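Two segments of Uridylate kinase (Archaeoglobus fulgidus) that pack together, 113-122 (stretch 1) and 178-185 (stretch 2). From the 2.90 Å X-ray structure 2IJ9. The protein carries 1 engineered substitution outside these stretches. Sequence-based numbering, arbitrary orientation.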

# COMPACT_ATOMS: atom_id res chain seq x y z
N GLY B 113 17.65 -4.46 -17.61
CA GLY B 113 18.62 -3.36 -17.64
C GLY B 113 17.95 -2.03 -17.36
O GLY B 113 17.13 -1.92 -16.44
N HIS B 114 18.30 -1.01 -18.15
CA HIS B 114 17.66 0.30 -18.06
C HIS B 114 16.18 0.20 -18.43
O HIS B 114 15.78 -0.71 -19.17
N THR B 115 15.37 1.12 -17.92
CA THR B 115 13.96 0.84 -17.78
C THR B 115 12.97 1.90 -18.25
O THR B 115 13.28 3.08 -18.31
N THR B 116 11.79 1.38 -18.58
CA THR B 116 10.51 2.08 -18.87
C THR B 116 10.52 3.18 -19.91
O THR B 116 9.88 3.02 -20.95
N ASP B 117 11.20 4.28 -19.63
CA ASP B 117 11.43 5.32 -20.63
C ASP B 117 12.21 4.73 -21.79
O ASP B 117 11.77 4.81 -22.95
N ALA B 118 13.35 4.13 -21.47
CA ALA B 118 14.23 3.53 -22.48
C ALA B 118 13.50 2.40 -23.16
O ALA B 118 13.40 2.37 -24.39
N THR B 119 12.95 1.49 -22.36
CA THR B 119 12.17 0.38 -22.89
C THR B 119 11.12 0.84 -23.89
O THR B 119 11.04 0.29 -24.99
N ALA B 120 10.35 1.86 -23.54
CA ALA B 120 9.30 2.33 -24.41
C ALA B 120 9.85 3.08 -25.62
O ALA B 120 9.23 3.07 -26.68
N ALA B 121 11.00 3.73 -25.45
CA ALA B 121 11.67 4.40 -26.58
C ALA B 121 12.09 3.35 -27.60
O ALA B 121 11.75 3.47 -28.78
N LEU B 122 12.81 2.33 -27.13
CA LEU B 122 13.13 1.15 -27.93
C LEU B 122 11.91 0.57 -28.68
O LEU B 122 11.97 0.36 -29.88
N VAL B 178 15.43 13.61 -13.29
CA VAL B 178 15.57 12.18 -13.05
C VAL B 178 14.75 11.38 -14.07
O VAL B 178 14.98 10.19 -14.29
N VAL B 179 13.78 12.06 -14.69
CA VAL B 179 13.08 11.51 -15.84
C VAL B 179 13.49 12.42 -16.98
O VAL B 179 14.12 13.43 -16.71
N ILE B 180 13.29 12.12 -18.26
CA ILE B 180 13.58 10.95 -19.04
C ILE B 180 15.04 10.45 -18.88
O ILE B 180 15.92 11.20 -18.46
N ASP B 181 15.27 9.19 -19.24
CA ASP B 181 16.59 8.55 -19.17
C ASP B 181 17.48 9.06 -20.30
O ASP B 181 16.99 9.50 -21.33
N LEU B 182 18.80 9.02 -20.08
CA LEU B 182 19.78 9.41 -21.09
C LEU B 182 19.69 8.52 -22.33
O LEU B 182 19.63 9.03 -23.46
N LEU B 183 19.66 7.21 -22.12
CA LEU B 183 19.58 6.23 -23.21
C LEU B 183 18.25 6.35 -23.93
O LEU B 183 18.19 6.15 -25.13
N ALA B 184 17.20 6.68 -23.18
CA ALA B 184 15.89 6.97 -23.76
C ALA B 184 15.98 8.12 -24.76
O ALA B 184 15.52 8.00 -25.90
N ALA B 185 16.60 9.22 -24.32
CA ALA B 185 16.81 10.42 -25.15
C ALA B 185 17.66 10.14 -26.38
O ALA B 185 17.29 10.51 -27.49

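This is a small, close van der Waals contact between the starts of two helices, with alanines at the close backbone approach, two aspartates and a His-Leu pair beside them, and no hydrogen bond crossing between the stretches. The backbones come closest at Ala 118 and Ala 184, whose CA atoms lie 4.0 Å apart; the CB atoms of Ala 118 and Ala 184 are 4.4 Å apart. The methyl of Ala 184 leaves its backbone sideways and sits against the first turn of the other helix: its CB is 3.7 Å from Ala 118 N, 3.8 Å from Asp 117 CB and 4.5 Å from Ala 121 CB. Ala 121 points toward stretch 2, and its CB reaches Ala 184 O at 3.8 Å.

Asp 117 also points in, with chi1 in the m well, which sends its carboxylate along the loop that leads into the second helix. There Asp 117 OD2 approaches Ile 180 CA at 3.3 Å and Val 179 CG1 at 4.0 Å; it also lies 3.6 Å from Asp 181 N, a proximity without a hydrogen bond. Asp 181 points toward stretch 1 with chi1 t. Although it occupies the N-cap position, it makes no capping bond; Asp 181 OD1 accepts a weak bond from Leu 182 N (2.8 Å), while Asp 181 OD2 lies 3.9 Å from Ala 118 CB and 3.8 Å from His 114 CD2.

At the more exposed margin, His 114 (chi1 m) and Leu 183 (chi1 m, chi2 t) both point inward and meet in a CH-pi contact. Leu 183 CD1 stands over one face of the imidazole, 3.6 Å from the centroid of the His 114 ring and 15° off its normal. The rule to read here is economical: alanines where the backbones come closest, longer side chains beside them, and Thr 119 and Ala 185 turned away.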

# COMPACT_ATOMS: atom_id res chain seq x y z
CB HIS B 114 18.39 1.35 -18.91
CG HIS B 114 19.73 1.75 -18.35
ND1 HIS B 114 20.87 1.01 -18.55
CD2 HIS B 114 20.10 2.81 -17.60
CE1 HIS B 114 21.89 1.59 -17.95
NE2 HIS B 114 21.45 2.69 -17.36
CB THR B 115 13.61 0.46 -16.31
OG1 THR B 115 14.47 1.18 -15.41
CG2 THR B 115 13.78 -1.04 -16.07
CB THR B 116 9.77 2.53 -17.62
OG1 THR B 116 10.04 1.61 -16.55
CG2 THR B 116 8.27 2.56 -17.91
CB ASP B 117 12.21 6.48 -20.03
CG ASP B 117 11.42 7.24 -18.99
OD1 ASP B 117 10.20 6.98 -18.87
OD2 ASP B 117 12.01 8.09 -18.30
CB ALA B 118 15.52 3.06 -21.85
CB THR B 119 11.50 -0.37 -21.75
OG1 THR B 119 12.50 -1.04 -20.99
CG2 THR B 119 10.47 -1.37 -22.30
CB ALA B 120 8.31 3.20 -23.65
CB ALA B 121 12.86 5.23 -26.11
CB LEU B 122 13.78 0.09 -27.05
CG LEU B 122 15.13 0.51 -26.45
CD1 LEU B 122 15.39 -0.19 -25.13
CD2 LEU B 122 16.26 0.28 -27.42
CB VAL B 178 15.22 11.76 -11.58
CG1 VAL B 178 16.46 11.85 -10.68
CG2 VAL B 178 14.05 12.58 -11.02
CB VAL B 179 11.55 11.60 -15.64
CG1 VAL B 179 11.01 10.30 -15.08
CG2 VAL B 179 11.17 12.77 -14.71
CB ILE B 180 13.39 11.42 -20.51
CG1 ILE B 180 12.81 10.33 -21.42
CG2 ILE B 180 14.68 12.08 -21.07
CD1 ILE B 180 11.91 10.89 -22.53
CB ASP B 181 16.42 7.02 -19.24
CG ASP B 181 17.73 6.25 -19.01
OD1 ASP B 181 18.64 6.78 -18.34
OD2 ASP B 181 17.83 5.11 -19.51
CB LEU B 182 21.20 9.35 -20.51
CG LEU B 182 22.42 9.36 -21.44
CD1 LEU B 182 22.61 10.72 -22.13
CD2 LEU B 182 23.68 8.97 -20.66
CB LEU B 183 19.81 4.80 -22.71
CG LEU B 183 21.07 4.55 -21.86
CD1 LEU B 183 21.13 3.10 -21.38
CD2 LEU B 183 22.35 4.92 -22.61
CB ALA B 184 14.88 7.30 -22.66
CB ALA B 185 17.45 11.52 -24.31